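Local coordinates for GGDEF and EAL domain-containing protein (Vibrio cholerae O1 str. 2010EL-1786, PDB 6PWK) that binds cyclic di-GMP as a signalling receptor and probably relays its level to the control of large adhesins and biofilm formation, at residues I111-I116 against L137-N142; E53-L58 against R72-R77; D344-F349 against H381-T386; S282-I287 against P314-L319. All coordinates share one frame; numbering follows the deposited sequence.

Contact 1 of 4, residues I111-I116 against L137-N142; sequences IVAESI and LGVVSN
L137, near the start of the strand, reaches toward helix residues 111-116 and meets A113 and I116. Its CG stands opposite the backbone N (chi1 -180°), which carries the CD2 branch out to the helix, where L137 CD2 lies 3.7 Å from A113 CB. The same methyl also rests against the backbone of that residue, with L137 CD2 to A113 O at 3.5 Å, and it touches the branch methyl of the next turn more loosely, L137 CD2 to I116 CG2 being 4.3 Å. The following residue, G138, joins the sheet through backbone bonds to I49. Here the GGDEF fold becomes plain: helix 106-118 connects two parallel strands, 96-102 and 136-142, in a beta-alpha-beta crossover that passes over strand 45-51 lying between them. The short helix and strand axes run nearly antiparallel, at 167°, and come within 10.0 Å. V139 is the next to face the helix. Its CG1 lies opposite its own carbonyl carbon (chi1 -58°) and meets the same alanine methyl beside the leucine branch, V139 CG1 to A113 CB being 3.8 Å. A113 thus rests its single methyl against a leucine and a valine branch together, which lets the helix backbone lie close to the sheet. Strand 45-51 adds L50, touched by I116 and L137, and A48, touched by V139.

Contact 2 of 4, residues E53-L58 against R72-R77; sequences EFIKEL and RELADR
In the helical turn that carries L74 toward I55, D76 N bonds to R72 O at 2.6 Å, and R77 N bonds to E73 O in the same way. Both segments belong to one helical run of the GGDEF domain, residues 53-80, which connects strand 45-51 to strand 88-90. I55 and L74 are nineteen residues apart in sequence, yet their CA atoms lie 9.4 Å from each other, so the run must double back and pack its beginning against its later turns. The meeting is purely apolar and small. I55 keeps CG1 opposite its carbonyl carbon (chi1 -60°), and the extended branch ends in a methyl that reaches L74, I55 CD1 to L74 CD2 being 3.9 Å. The same leucine methyl lies obliquely by the phenyl ring of F54, with L74 CD2 to F54 CZ at 4.4 Å. Over one face of that ring lies its sequence neighbour, I55 CG1 3.7 Å above the plane and displaced toward the rim. M70, between the two segments, is touched by F54, I55 and L58, and I123 packs on L74 from a loop. E73 turns its carboxylate away from the first segment to form a weak salt bridge, in which E73 OE2 lies at the edge of the R77 guanidinium, in its plane and 3.5 Å from R77 NE.

Contact 3 of 4, residues D344-F349 against H381-T386; sequences DYINEF and HNLGIT
With chi1 at -55°, I346 sets CG1 beside the backbone N and CG2 opposite it, and this sends the branch methyl, rather than the longer CG1 arm, across to L383 and I385. L383 has its CG opposite the carbonyl carbon (chi1 -75°) and offers one methyl to each of two partners. I346 CG2 is 3.5 Å from I385 CD1 and 4.0 Å from L383 CD1, so one methyl touches the ends of two side chains that stand two residues apart. Meanwhile I346 CG1 lies over a face of the adjacent Y345 ring, offset toward its rim. In the EAL domain, whose parallel strands and helices build a TIM-like barrel, this packing joins short helix 345-349, which precedes strand 353-356, to the turn between helix 367-382 and strand 386-389. The turn is a Schellman motif: G384, with positive phi, is the first residue to leave the helical conformation, with two bonds back into the last turn, one of them G384 N to H381 O at 2.8 Å. L383 and I385, on either side of this glycine in sequence, both reach I346. N347 lies nearer the surface and crosses L383 at about a right angle, with N347 OD1 3.9 Å from L383 CD2. That oxygen takes its hydrogen bond from NH1 of R350, which also packs on L383. Deeper in, Y336 touches I346, while P351 and V354 touch I385.

Contact 4 of 4, residues S282-I287 against P314-L319; sequences SFIRWI and PHYTAL
I284 projects from helix 281-292 toward L319 and Y316, and its side chain can be followed outward to both. CB points at the opposing helix and divides the chain into two arms. The short arm, CG2, ends over the backbone of the last residue of segment 314-319, with I284 CG2 to L319 O at 3.7 Å and the carbonyl carbon of that residue just behind. The other arm leaves CB through CG1, set opposite the carbonyl carbon (chi1 -56°), and runs on almost fully extended (chi2 -176°) as a spacer that delivers CD1 to the facing helix. There I284 CD1 lies 3.9 Å from L319 CB and 3.7 Å from Y316 O. It also comes to the edge of the tyrosine ring, near the ring plane, I284 CD1 to Y316 CD1 being 4.3 Å. The isoleucine is therefore lodged between residues one turn apart, meeting backbone as much as side chain, and the two helices come close, with CA atoms of I284 and L319 7.1 Å apart. Their outer surface belongs to the dimer: R285 forms a salt bridge with E348 and a hydrogen bond with H315, both of the second subunit. Within the EAL domain the pair lies beside strand 301-305, where I287 touches F303 and T317 touches I305, with helix 245-261 against F283, W286 and I287, and I278 of helix 275-278 touching Y316.

In the fold
All four contacts are mainly apolar, none has a hydrogen bond or salt bridge between its segments, and they divide between two domains. Contacts 1 and 2 lie in the GGDEF domain and are buried: the first lays a helix on the sheet, whereas the second folds one helical run back on itself, about 7 Å away by nearest atoms. Contacts 3 and 4 belong to the EAL domain, are only partly buried, and touch directly, F349 CZ meeting P314 O at 3.5 Å. What sets them apart is polar contact with the second subunit, which lies within reach of many residues of contact 4 but of one in contact 3, whereas contacts 1 and 2 meet no second chain.

Contact 1 of 4, residues I111-I116 against L137-N142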
loop_
_atom_site.group_PDB
_atom_site.type_symbol
_atom_site.label_atom_id
_atom_site.label_comp_id
_atom_site.label_asym_id
_atom_site.label_seq_id
_atom_site.Cartn_x
_atom_site.Cartn_y
_atom_site.Cartn_z
ATOM N N ILE A 111 -8.291 35.115 -8.807
ATOM C CA ILE A 111 -9.586 34.966 -9.466
ATOM C C ILE A 111 -9.631 33.671 -10.270
ATOM O O ILE A 111 -10.666 32.997 -10.331
ATOM C CB ILE A 111 -9.882 36.198 -10.344
ATOM C CG1 ILE A 111 -9.941 37.456 -9.479
ATOM C CG2 ILE A 111 -11.185 36.015 -11.110
ATOM C CD1 ILE A 111 -10.317 38.707 -10.245
ATOM N N VAL A 112 -8.511 33.303 -10.897
ATOM C CA VAL A 112 -8.439 32.013 -11.576
ATOM C C VAL A 112 -8.535 30.876 -10.566
ATOM O O VAL A 112 -9.267 29.901 -10.776
ATOM C CB VAL A 112 -7.149 31.923 -12.413
ATOM C CG1 VAL A 112 -6.999 30.537 -13.010
ATOM C CG2 VAL A 112 -7.155 32.983 -13.505
ATOM N N ALA A 113 -7.813 30.989 -9.449
ATOM C CA ALA A 113 -7.893 29.970 -8.408
ATOM C C ALA A 113 -9.275 29.943 -7.767
ATOM O O ALA A 113 -9.785 28.869 -7.424
ATOM C CB ALA A 113 -6.816 30.210 -7.350
ATOM N N GLU A 114 -9.896 31.112 -7.593
ATOM C CA GLU A 114 -11.258 31.149 -7.072
ATOM C C GLU A 114 -12.229 30.489 -8.042
ATOM O O GLU A 114 -13.156 29.786 -7.623
ATOM C CB GLU A 114 -11.677 32.593 -6.796
ATOM C CG GLU A 114 -12.484 32.772 -5.524
ATOM C CD GLU A 114 -11.627 32.671 -4.277
ATOM O OE1 GLU A 114 -10.619 33.404 -4.189
ATOM O OE2 GLU A 114 -11.952 31.854 -3.390
ATOM N N SER A 115 -12.025 30.700 -9.345
ATOM C CA SER A 115 -12.895 30.083 -10.339
ATOM C C SER A 115 -12.678 28.579 -10.422
ATOM O O SER A 115 -13.618 27.838 -10.727
ATOM C CB SER A 115 -12.670 30.726 -11.707
ATOM O OG SER A 115 -11.335 30.535 -12.139
ATOM N N ILE A 116 -11.454 28.112 -10.160
ATOM C CA ILE A 116 -11.190 26.673 -10.167
ATOM C C ILE A 116 -12.031 25.977 -9.106
ATOM O O ILE A 116 -12.720 24.990 -9.383
ATOM C CB ILE A 116 -9.690 26.394 -9.962
ATOM C CG1 ILE A 116 -8.887 26.812 -11.193
ATOM C CG2 ILE A 116 -9.458 24.922 -9.661
ATOM C CD1 ILE A 116 -7.397 26.709 -11.001
ATOM N N LEU A 137 -6.103 23.085 -3.122
ATOM C CA LEU A 137 -5.558 23.878 -4.217
ATOM C C LEU A 137 -4.399 24.711 -3.693
ATOM O O LEU A 137 -4.573 25.501 -2.761
ATOM C CB LEU A 137 -6.631 24.778 -4.835
ATOM C CG LEU A 137 -6.176 25.656 -6.003
ATOM C CD1 LEU A 137 -5.791 24.801 -7.200
ATOM C CD2 LEU A 137 -7.258 26.654 -6.380
ATOM N N GLY A 138 -3.225 24.528 -4.285
ATOM C CA GLY A 138 -2.059 25.338 -3.985
ATOM C C GLY A 138 -1.674 26.154 -5.208
ATOM O O GLY A 138 -1.608 25.627 -6.321
ATOM N N VAL A 139 -1.443 27.446 -4.989
ATOM C CA VAL A 139 -1.087 28.370 -6.059
ATOM C C VAL A 139 0.148 29.152 -5.632
ATOM O O VAL A 139 0.274 29.547 -4.467
ATOM C CB VAL A 139 -2.255 29.323 -6.407
ATOM C CG1 VAL A 139 -3.491 28.532 -6.807
ATOM C CG2 VAL A 139 -2.584 30.231 -5.243
ATOM N N VAL A 140 1.079 29.344 -6.566
ATOM C CA VAL A 140 2.252 30.179 -6.332
ATOM C C VAL A 140 2.406 31.143 -7.499
ATOM O O VAL A 140 2.113 30.797 -8.650
ATOM C CB VAL A 140 3.546 29.354 -6.114
ATOM C CG1 VAL A 140 3.232 27.908 -5.769
ATOM C CG2 VAL A 140 4.493 29.452 -7.307
ATOM N N SER A 141 2.835 32.363 -7.191
ATOM C CA SER A 141 3.129 33.377 -8.191
ATOM C C SER A 141 4.639 33.529 -8.310
ATOM O O SER A 141 5.328 33.714 -7.301
ATOM C CB SER A 141 2.494 34.717 -7.824
ATOM O OG SER A 141 3.140 35.295 -6.704
ATOM N N ASN A 142 5.146 33.447 -9.536
ATOM C CA ASN A 142 6.578 33.556 -9.786
ATOM C C ASN A 142 6.933 35.032 -9.898
ATOM O O ASN A 142 6.676 35.669 -10.922
ATOM C CB ASN A 142 6.969 32.790 -11.046
ATOM C CG ASN A 142 8.442 32.431 -11.074
ATOM O OD1 ASN A 142 9.063 32.235 -10.031
ATOM N ND2 ASN A 142 9.007 32.341 -12.273
#

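Contact 2 of 4, residues E53-L58 against R72-R77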
loop_
_atom_site.group_PDB
_atom_site.type_symbol
_atom_site.label_atom_id
_atom_site.label_comp_id
_atom_site.label_asym_id
_atom_site.label_seq_id
_atom_site.Cartn_x
_atom_site.Cartn_y
_atom_site.Cartn_z
ATOM N N GLU A 53 -8.437 14.497 -3.744
ATOM C CA GLU A 53 -8.405 13.360 -2.831
ATOM C C GLU A 53 -9.703 12.566 -2.883
ATOM O O GLU A 53 -9.698 11.354 -2.639
ATOM C CB GLU A 53 -8.120 13.843 -1.406
ATOM C CG GLU A 53 -8.068 12.745 -0.347
ATOM C CD GLU A 53 -6.777 11.942 -0.373
ATOM O OE1 GLU A 53 -5.969 12.122 -1.309
ATOM O OE2 GLU A 53 -6.567 11.129 0.553
ATOM N N PHE A 54 -10.820 13.222 -3.212
ATOM C CA PHE A 54 -12.091 12.511 -3.294
ATOM C C PHE A 54 -12.102 11.511 -4.444
ATOM O O PHE A 54 -12.830 10.513 -4.388
ATOM C CB PHE A 54 -13.246 13.506 -3.428
ATOM C CG PHE A 54 -13.286 14.230 -4.746
ATOM C CD1 PHE A 54 -12.454 15.312 -4.985
ATOM C CD2 PHE A 54 -14.172 13.842 -5.737
ATOM C CE1 PHE A 54 -12.497 15.985 -6.191
ATOM C CE2 PHE A 54 -14.220 14.511 -6.947
ATOM C CZ PHE A 54 -13.380 15.584 -7.173
ATOM N N ILE A 55 -11.307 11.755 -5.487
ATOM C CA ILE A 55 -11.156 10.762 -6.545
ATOM C C ILE A 55 -10.343 9.576 -6.043
ATOM O O ILE A 55 -10.599 8.425 -6.415
ATOM C CB ILE A 55 -10.523 11.404 -7.793
ATOM C CG1 ILE A 55 -11.404 12.545 -8.306
ATOM C CG2 ILE A 55 -10.312 10.365 -8.883
ATOM C CD1 ILE A 55 -10.966 13.107 -9.641
ATOM N N LYS A 56 -9.356 9.837 -5.181
ATOM C CA LYS A 56 -8.592 8.751 -4.575
ATOM C C LYS A 56 -9.483 7.872 -3.706
ATOM O O LYS A 56 -9.338 6.644 -3.696
ATOM C CB LYS A 56 -7.434 9.322 -3.757
ATOM C CG LYS A 56 -6.574 8.281 -3.055
ATOM C CD LYS A 56 -5.487 8.949 -2.223
ATOM C CE LYS A 56 -4.501 7.934 -1.661
ATOM N NZ LYS A 56 -5.143 6.972 -0.720
ATOM N N GLU A 57 -10.411 8.486 -2.969
ATOM C CA GLU A 57 -11.349 7.709 -2.167
ATOM C C GLU A 57 -12.330 6.937 -3.039
ATOM O O GLU A 57 -12.827 5.883 -2.629
ATOM C CB GLU A 57 -12.101 8.632 -1.205
ATOM C CG GLU A 57 -11.260 9.113 -0.032
ATOM C CD GLU A 57 -11.785 10.394 0.589
ATOM O OE1 GLU A 57 -12.801 10.929 0.097
ATOM O OE2 GLU A 57 -11.173 10.870 1.568
ATOM N N LEU A 58 -12.614 7.439 -4.242
ATOM C CA LEU A 58 -13.582 6.777 -5.109
ATOM C C LEU A 58 -13.006 5.519 -5.743
ATOM O O LEU A 58 -13.757 4.594 -6.073
ATOM C CB LEU A 58 -14.056 7.749 -6.190
ATOM C CG LEU A 58 -15.229 7.302 -7.065
ATOM C CD1 LEU A 58 -16.483 7.146 -6.224
ATOM C CD2 LEU A 58 -15.458 8.283 -8.204
ATOM N N ARG A 72 -11.975 12.109 -15.734
ATOM C CA ARG A 72 -12.386 12.753 -16.977
ATOM C C ARG A 72 -13.363 13.891 -16.712
ATOM O O ARG A 72 -13.256 14.964 -17.318
ATOM C CB ARG A 72 -13.010 11.723 -17.919
ATOM C CG ARG A 72 -13.743 12.327 -19.106
ATOM C CD ARG A 72 -12.794 13.041 -20.051
ATOM N NE ARG A 72 -11.837 12.123 -20.658
ATOM C CZ ARG A 72 -12.103 11.363 -21.714
ATOM N NH1 ARG A 72 -13.304 11.406 -22.277
ATOM N NH2 ARG A 72 -11.172 10.558 -22.204
ATOM N N GLU A 73 -14.326 13.673 -15.813
ATOM C CA GLU A 73 -15.297 14.715 -15.494
ATOM C C GLU A 73 -14.605 15.951 -14.935
ATOM O O GLU A 73 -14.793 17.062 -15.442
ATOM C CB GLU A 73 -16.338 14.181 -14.508
ATOM C CG GLU A 73 -17.377 15.206 -14.062
ATOM C CD GLU A 73 -18.500 15.405 -15.069
ATOM O OE1 GLU A 73 -18.241 15.340 -16.289
ATOM O OE2 GLU A 73 -19.651 15.623 -14.633
ATOM N N LEU A 74 -13.786 15.775 -13.894
ATOM C CA LEU A 74 -13.040 16.903 -13.346
ATOM C C LEU A 74 -12.160 17.547 -14.410
ATOM O O LEU A 74 -12.052 18.776 -14.473
ATOM C CB LEU A 74 -12.201 16.448 -12.151
ATOM C CG LEU A 74 -11.225 17.467 -11.554
ATOM C CD1 LEU A 74 -11.929 18.768 -11.202
ATOM C CD2 LEU A 74 -10.540 16.887 -10.329
ATOM N N ALA A 75 -11.539 16.734 -15.266
ATOM C CA ALA A 75 -10.722 17.280 -16.344
ATOM C C ALA A 75 -11.576 18.058 -17.337
ATOM O O ALA A 75 -11.240 19.189 -17.708
ATOM C CB ALA A 75 -9.962 16.159 -17.049
ATOM N N ASP A 76 -12.691 17.466 -17.777
ATOM C CA ASP A 76 -13.583 18.159 -18.702
ATOM C C ASP A 76 -14.127 19.442 -18.086
ATOM O O ASP A 76 -14.171 20.488 -18.742
ATOM C CB ASP A 76 -14.737 17.244 -19.119
ATOM C CG ASP A 76 -14.296 16.132 -20.048
ATOM O OD1 ASP A 76 -13.205 16.247 -20.641
ATOM O OD2 ASP A 76 -15.046 15.143 -20.192
ATOM N N ARG A 77 -14.558 19.377 -16.824
ATOM C CA ARG A 77 -15.084 20.569 -16.171
ATOM C C ARG A 77 -13.996 21.620 -15.982
ATOM O O ARG A 77 -14.253 22.823 -16.112
ATOM C CB ARG A 77 -15.709 20.196 -14.827
ATOM C CG ARG A 77 -16.873 19.226 -14.932
ATOM C CD ARG A 77 -18.101 19.881 -15.532
ATOM N NE ARG A 77 -19.254 18.986 -15.504
ATOM C CZ ARG A 77 -20.463 19.317 -15.940
ATOM N NH1 ARG A 77 -20.681 20.525 -16.441
ATOM N NH2 ARG A 77 -21.455 18.439 -15.877
#

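Contact 3 of 4, residues D344-F349 against H381-T386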
loop_
_atom_site.group_PDB
_atom_site.type_symbol
_atom_site.label_atom_id
_atom_site.label_comp_id
_atom_site.label_asym_id
_atom_site.label_seq_id
_atom_site.Cartn_x
_atom_site.Cartn_y
_atom_site.Cartn_z
ATOM N N ASP A 344 -20.489 7.511 12.239
ATOM C CA ASP A 344 -21.009 6.425 13.059
ATOM C C ASP A 344 -19.906 5.555 13.645
ATOM O O ASP A 344 -20.205 4.623 14.397
ATOM C CB ASP A 344 -21.978 5.560 12.247
ATOM C CG ASP A 344 -21.308 4.885 11.066
ATOM O OD1 ASP A 344 -20.268 5.392 10.597
ATOM O OD2 ASP A 344 -21.831 3.849 10.602
ATOM N N TYR A 345 -18.643 5.838 13.318
ATOM C CA TYR A 345 -17.524 5.116 13.912
ATOM C C TYR A 345 -17.475 5.288 15.421
ATOM O O TYR A 345 -16.892 4.449 16.116
ATOM C CB TYR A 345 -16.213 5.593 13.291
ATOM C CG TYR A 345 -15.922 7.059 13.545
ATOM C CD1 TYR A 345 -15.212 7.466 14.671
ATOM C CD2 TYR A 345 -16.360 8.037 12.661
ATOM C CE1 TYR A 345 -14.947 8.800 14.907
ATOM C CE2 TYR A 345 -16.099 9.374 12.889
ATOM C CZ TYR A 345 -15.392 9.749 14.014
ATOM O OH TYR A 345 -15.127 11.077 14.250
ATOM N N ILE A 346 -18.062 6.370 15.938
ATOM C CA ILE A 346 -18.062 6.625 17.376
ATOM C C ILE A 346 -18.719 5.476 18.124
ATOM O O ILE A 346 -18.250 5.059 19.189
ATOM C CB ILE A 346 -18.777 7.954 17.671
ATOM C CG1 ILE A 346 -18.148 9.089 16.870
ATOM C CG2 ILE A 346 -18.740 8.263 19.149
ATOM C CD1 ILE A 346 -19.095 10.228 16.659
ATOM N N ASN A 347 -19.823 4.955 17.584
ATOM C CA ASN A 347 -20.547 3.886 18.260
ATOM C C ASN A 347 -19.696 2.628 18.372
ATOM O O ASN A 347 -19.762 1.910 19.376
ATOM C CB ASN A 347 -21.851 3.594 17.518
ATOM C CG ASN A 347 -22.821 2.775 18.343
ATOM O OD1 ASN A 347 -22.826 2.848 19.571
ATOM N ND2 ASN A 347 -23.653 1.987 17.668
ATOM N N GLU A 348 -18.880 2.348 17.353
ATOM C CA GLU A 348 -18.053 1.146 17.386
ATOM C C GLU A 348 -16.799 1.346 18.229
ATOM O O GLU A 348 -16.430 0.465 19.012
ATOM C CB GLU A 348 -17.673 0.726 15.963
ATOM C CG GLU A 348 -16.888 -0.579 15.905
ATOM C CD GLU A 348 -16.154 -0.766 14.591
ATOM O OE1 GLU A 348 -15.927 -1.929 14.194
ATOM O OE2 GLU A 348 -15.798 0.248 13.958
ATOM N N PHE A 349 -16.140 2.498 18.094
ATOM C CA PHE A 349 -14.855 2.716 18.745
ATOM C C PHE A 349 -14.977 3.202 20.185
ATOM O O PHE A 349 -14.113 2.878 21.007
ATOM C CB PHE A 349 -14.021 3.716 17.939
ATOM C CG PHE A 349 -13.419 3.135 16.690
ATOM C CD1 PHE A 349 -14.152 3.061 15.518
ATOM C CD2 PHE A 349 -12.116 2.665 16.688
ATOM C CE1 PHE A 349 -13.599 2.527 14.368
ATOM C CE2 PHE A 349 -11.555 2.131 15.542
ATOM C CZ PHE A 349 -12.299 2.062 14.380
ATOM N N HIS A 381 -22.238 12.861 24.009
ATOM C CA HIS A 381 -22.626 12.868 25.417
ATOM C C HIS A 381 -23.601 11.742 25.736
ATOM O O HIS A 381 -23.535 11.149 26.818
ATOM C CB HIS A 381 -23.233 14.218 25.789
ATOM C CG HIS A 381 -22.236 15.331 25.836
ATOM N ND1 HIS A 381 -22.423 16.525 25.173
ATOM C CD2 HIS A 381 -21.043 15.434 26.468
ATOM C CE1 HIS A 381 -21.388 17.314 25.393
ATOM N NE2 HIS A 381 -20.536 16.677 26.176
ATOM N N ASN A 382 -24.519 11.439 24.812
ATOM C CA ASN A 382 -25.439 10.328 25.031
ATOM C C ASN A 382 -24.690 9.016 25.214
ATOM O O ASN A 382 -25.150 8.133 25.948
ATOM C CB ASN A 382 -26.427 10.217 23.869
ATOM C CG ASN A 382 -27.416 11.367 23.831
ATOM O OD1 ASN A 382 -27.650 12.035 24.841
ATOM N ND2 ASN A 382 -28.009 11.601 22.665
ATOM N N LEU A 383 -23.540 8.871 24.562
ATOM C CA LEU A 383 -22.670 7.719 24.748
ATOM C C LEU A 383 -21.697 7.897 25.906
ATOM O O LEU A 383 -20.847 7.027 26.118
ATOM C CB LEU A 383 -21.893 7.434 23.459
ATOM C CG LEU A 383 -22.691 6.773 22.334
ATOM C CD1 LEU A 383 -22.067 7.074 20.984
ATOM C CD2 LEU A 383 -22.770 5.274 22.563
ATOM N N GLY A 384 -21.801 8.993 26.654
ATOM C CA GLY A 384 -20.892 9.234 27.759
ATOM C C GLY A 384 -19.501 9.638 27.335
ATOM O O GLY A 384 -18.530 9.320 28.031
ATOM N N ILE A 385 -19.374 10.336 26.211
ATOM C CA ILE A 385 -18.085 10.731 25.658
ATOM C C ILE A 385 -17.904 12.227 25.866
ATOM O O ILE A 385 -18.787 13.023 25.523
ATOM C CB ILE A 385 -17.981 10.359 24.170
ATOM C CG1 ILE A 385 -18.050 8.839 24.014
ATOM C CG2 ILE A 385 -16.706 10.916 23.558
ATOM C CD1 ILE A 385 -18.103 8.377 22.588
ATOM N N THR A 386 -16.759 12.606 26.428
ATOM C CA THR A 386 -16.473 14.008 26.694
ATOM C C THR A 386 -16.263 14.762 25.386
ATOM O O THR A 386 -15.523 14.308 24.509
ATOM C CB THR A 386 -15.235 14.132 27.581
ATOM O OG1 THR A 386 -15.428 13.382 28.787
ATOM C CG2 THR A 386 -14.969 15.584 27.930
#

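Contact 4 of 4, residues S282-I287 against P314-L319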
loop_
_atom_site.group_PDB
_atom_site.type_symbol
_atom_site.label_atom_id
_atom_site.label_comp_id
_atom_site.label_asym_id
_atom_site.label_seq_id
_atom_site.Cartn_x
_atom_site.Cartn_y
_atom_site.Cartn_z
ATOM N N SER A 282 4.452 -1.666 12.008
ATOM C CA SER A 282 5.577 -1.593 12.937
ATOM C C SER A 282 5.316 -0.584 14.044
ATOM O O SER A 282 5.741 -0.787 15.188
ATOM C CB SER A 282 6.857 -1.243 12.181
ATOM O OG SER A 282 6.689 -0.061 11.421
ATOM N N PHE A 283 4.614 0.503 13.726
ATOM C CA PHE A 283 4.250 1.481 14.745
ATOM C C PHE A 283 3.215 0.920 15.712
ATOM O O PHE A 283 3.226 1.262 16.900
ATOM C CB PHE A 283 3.733 2.755 14.076
ATOM C CG PHE A 283 3.327 3.831 15.040
ATOM C CD1 PHE A 283 4.283 4.528 15.765
ATOM C CD2 PHE A 283 1.993 4.158 15.214
ATOM C CE1 PHE A 283 3.911 5.522 16.650
ATOM C CE2 PHE A 283 1.616 5.152 16.096
ATOM C CZ PHE A 283 2.577 5.834 16.814
ATOM N N ILE A 284 2.318 0.059 15.226
ATOM C CA ILE A 284 1.319 -0.544 16.105
ATOM C C ILE A 284 1.977 -1.529 17.065
ATOM O O ILE A 284 1.593 -1.624 18.237
ATOM C CB ILE A 284 0.205 -1.209 15.274
ATOM C CG1 ILE A 284 -0.417 -0.191 14.315
ATOM C CG2 ILE A 284 -0.866 -1.803 16.181
ATOM C CD1 ILE A 284 -1.589 -0.731 13.524
ATOM N N ARG A 285 2.975 -2.278 16.588
ATOM C CA ARG A 285 3.751 -3.122 17.490
ATOM C C ARG A 285 4.583 -2.281 18.449
ATOM O O ARG A 285 4.713 -2.620 19.631
ATOM C CB ARG A 285 4.664 -4.056 16.696
ATOM C CG ARG A 285 3.965 -5.185 15.970
ATOM C CD ARG A 285 4.995 -6.097 15.322
ATOM N NE ARG A 285 5.795 -6.811 16.315
ATOM C CZ ARG A 285 6.957 -7.403 16.055
ATOM N NH1 ARG A 285 7.468 -7.357 14.832
ATOM N NH2 ARG A 285 7.615 -8.033 17.019
ATOM N N TRP A 286 5.157 -1.184 17.949
ATOM C CA TRP A 286 6.005 -0.330 18.774
ATOM C C TRP A 286 5.238 0.234 19.963
ATOM O O TRP A 286 5.765 0.288 21.082
ATOM C CB TRP A 286 6.579 0.799 17.917
ATOM C CG TRP A 286 7.548 1.698 18.623
ATOM C CD1 TRP A 286 8.908 1.583 18.639
ATOM C CD2 TRP A 286 7.234 2.861 19.399
ATOM N NE1 TRP A 286 9.460 2.598 19.382
ATOM C CE2 TRP A 286 8.454 3.398 19.859
ATOM C CE3 TRP A 286 6.042 3.499 19.752
ATOM C CZ2 TRP A 286 8.515 4.539 20.654
ATOM C CZ3 TRP A 286 6.104 4.634 20.542
ATOM C CH2 TRP A 286 7.332 5.141 20.984
ATOM N N ILE A 287 3.989 0.654 19.744
ATOM C CA ILE A 287 3.192 1.227 20.825
ATOM C C ILE A 287 2.977 0.202 21.932
ATOM O O ILE A 287 3.105 0.519 23.122
ATOM C CB ILE A 287 1.860 1.767 20.274
ATOM C CG1 ILE A 287 2.034 3.210 19.799
ATOM C CG2 ILE A 287 0.759 1.685 21.322
ATOM C CD1 ILE A 287 2.320 4.185 20.923
ATOM N N PRO A 314 -10.194 2.325 9.227
ATOM C CA PRO A 314 -10.787 1.849 10.488
ATOM C C PRO A 314 -10.073 0.643 11.067
ATOM O O PRO A 314 -10.035 0.488 12.294
ATOM C CB PRO A 314 -12.233 1.503 10.098
ATOM C CG PRO A 314 -12.434 2.071 8.722
ATOM C CD PRO A 314 -11.086 2.081 8.084
ATOM N N HIS A 315 -9.500 -0.213 10.221
ATOM C CA HIS A 315 -8.900 -1.448 10.709
ATOM C C HIS A 315 -7.507 -1.213 11.276
ATOM O O HIS A 315 -7.166 -1.766 12.326
ATOM C CB HIS A 315 -8.879 -2.483 9.587
ATOM C CG HIS A 315 -10.224 -2.723 8.976
ATOM N ND1 HIS A 315 -10.539 -2.338 7.691
ATOM C CD2 HIS A 315 -11.346 -3.283 9.487
ATOM C CE1 HIS A 315 -11.792 -2.663 7.431
ATOM N NE2 HIS A 315 -12.304 -3.238 8.504
ATOM N N TYR A 316 -6.687 -0.402 10.599
ATOM C CA TYR A 316 -5.439 0.046 11.211
ATOM C C TYR A 316 -5.709 0.782 12.516
ATOM O O TYR A 316 -5.007 0.576 13.513
ATOM C CB TYR A 316 -4.669 0.955 10.253
ATOM C CG TYR A 316 -3.925 0.251 9.142
ATOM C CD1 TYR A 316 -2.822 -0.551 9.413
ATOM C CD2 TYR A 316 -4.302 0.419 7.817
ATOM C CE1 TYR A 316 -2.133 -1.183 8.395
ATOM C CE2 TYR A 316 -3.619 -0.207 6.795
ATOM C CZ TYR A 316 -2.536 -1.006 7.088
ATOM O OH TYR A 316 -1.859 -1.629 6.066
ATOM N N THR A 317 -6.728 1.645 12.524
ATOM C CA THR A 317 -7.028 2.434 13.714
ATOM C C THR A 317 -7.487 1.549 14.866
ATOM O O THR A 317 -7.080 1.754 16.016
ATOM C CB THR A 317 -8.090 3.485 13.388
ATOM O OG1 THR A 317 -7.725 4.176 12.187
ATOM C CG2 THR A 317 -8.215 4.490 14.521
ATOM N N ALA A 318 -8.333 0.556 14.580
ATOM C CA ALA A 318 -8.800 -0.336 15.636
ATOM C C ALA A 318 -7.657 -1.168 16.204
ATOM O O ALA A 318 -7.629 -1.450 17.406
ATOM C CB ALA A 318 -9.914 -1.240 15.110
ATOM N N LEU A 319 -6.707 -1.571 15.357
ATOM C CA LEU A 319 -5.532 -2.272 15.863
ATOM C C LEU A 319 -4.700 -1.364 16.758
ATOM O O LEU A 319 -4.176 -1.803 17.787
ATOM C CB LEU A 319 -4.689 -2.802 14.701
ATOM C CG LEU A 319 -5.337 -3.871 13.819
ATOM C CD1 LEU A 319 -4.366 -4.343 12.747
ATOM C CD2 LEU A 319 -5.836 -5.038 14.657
#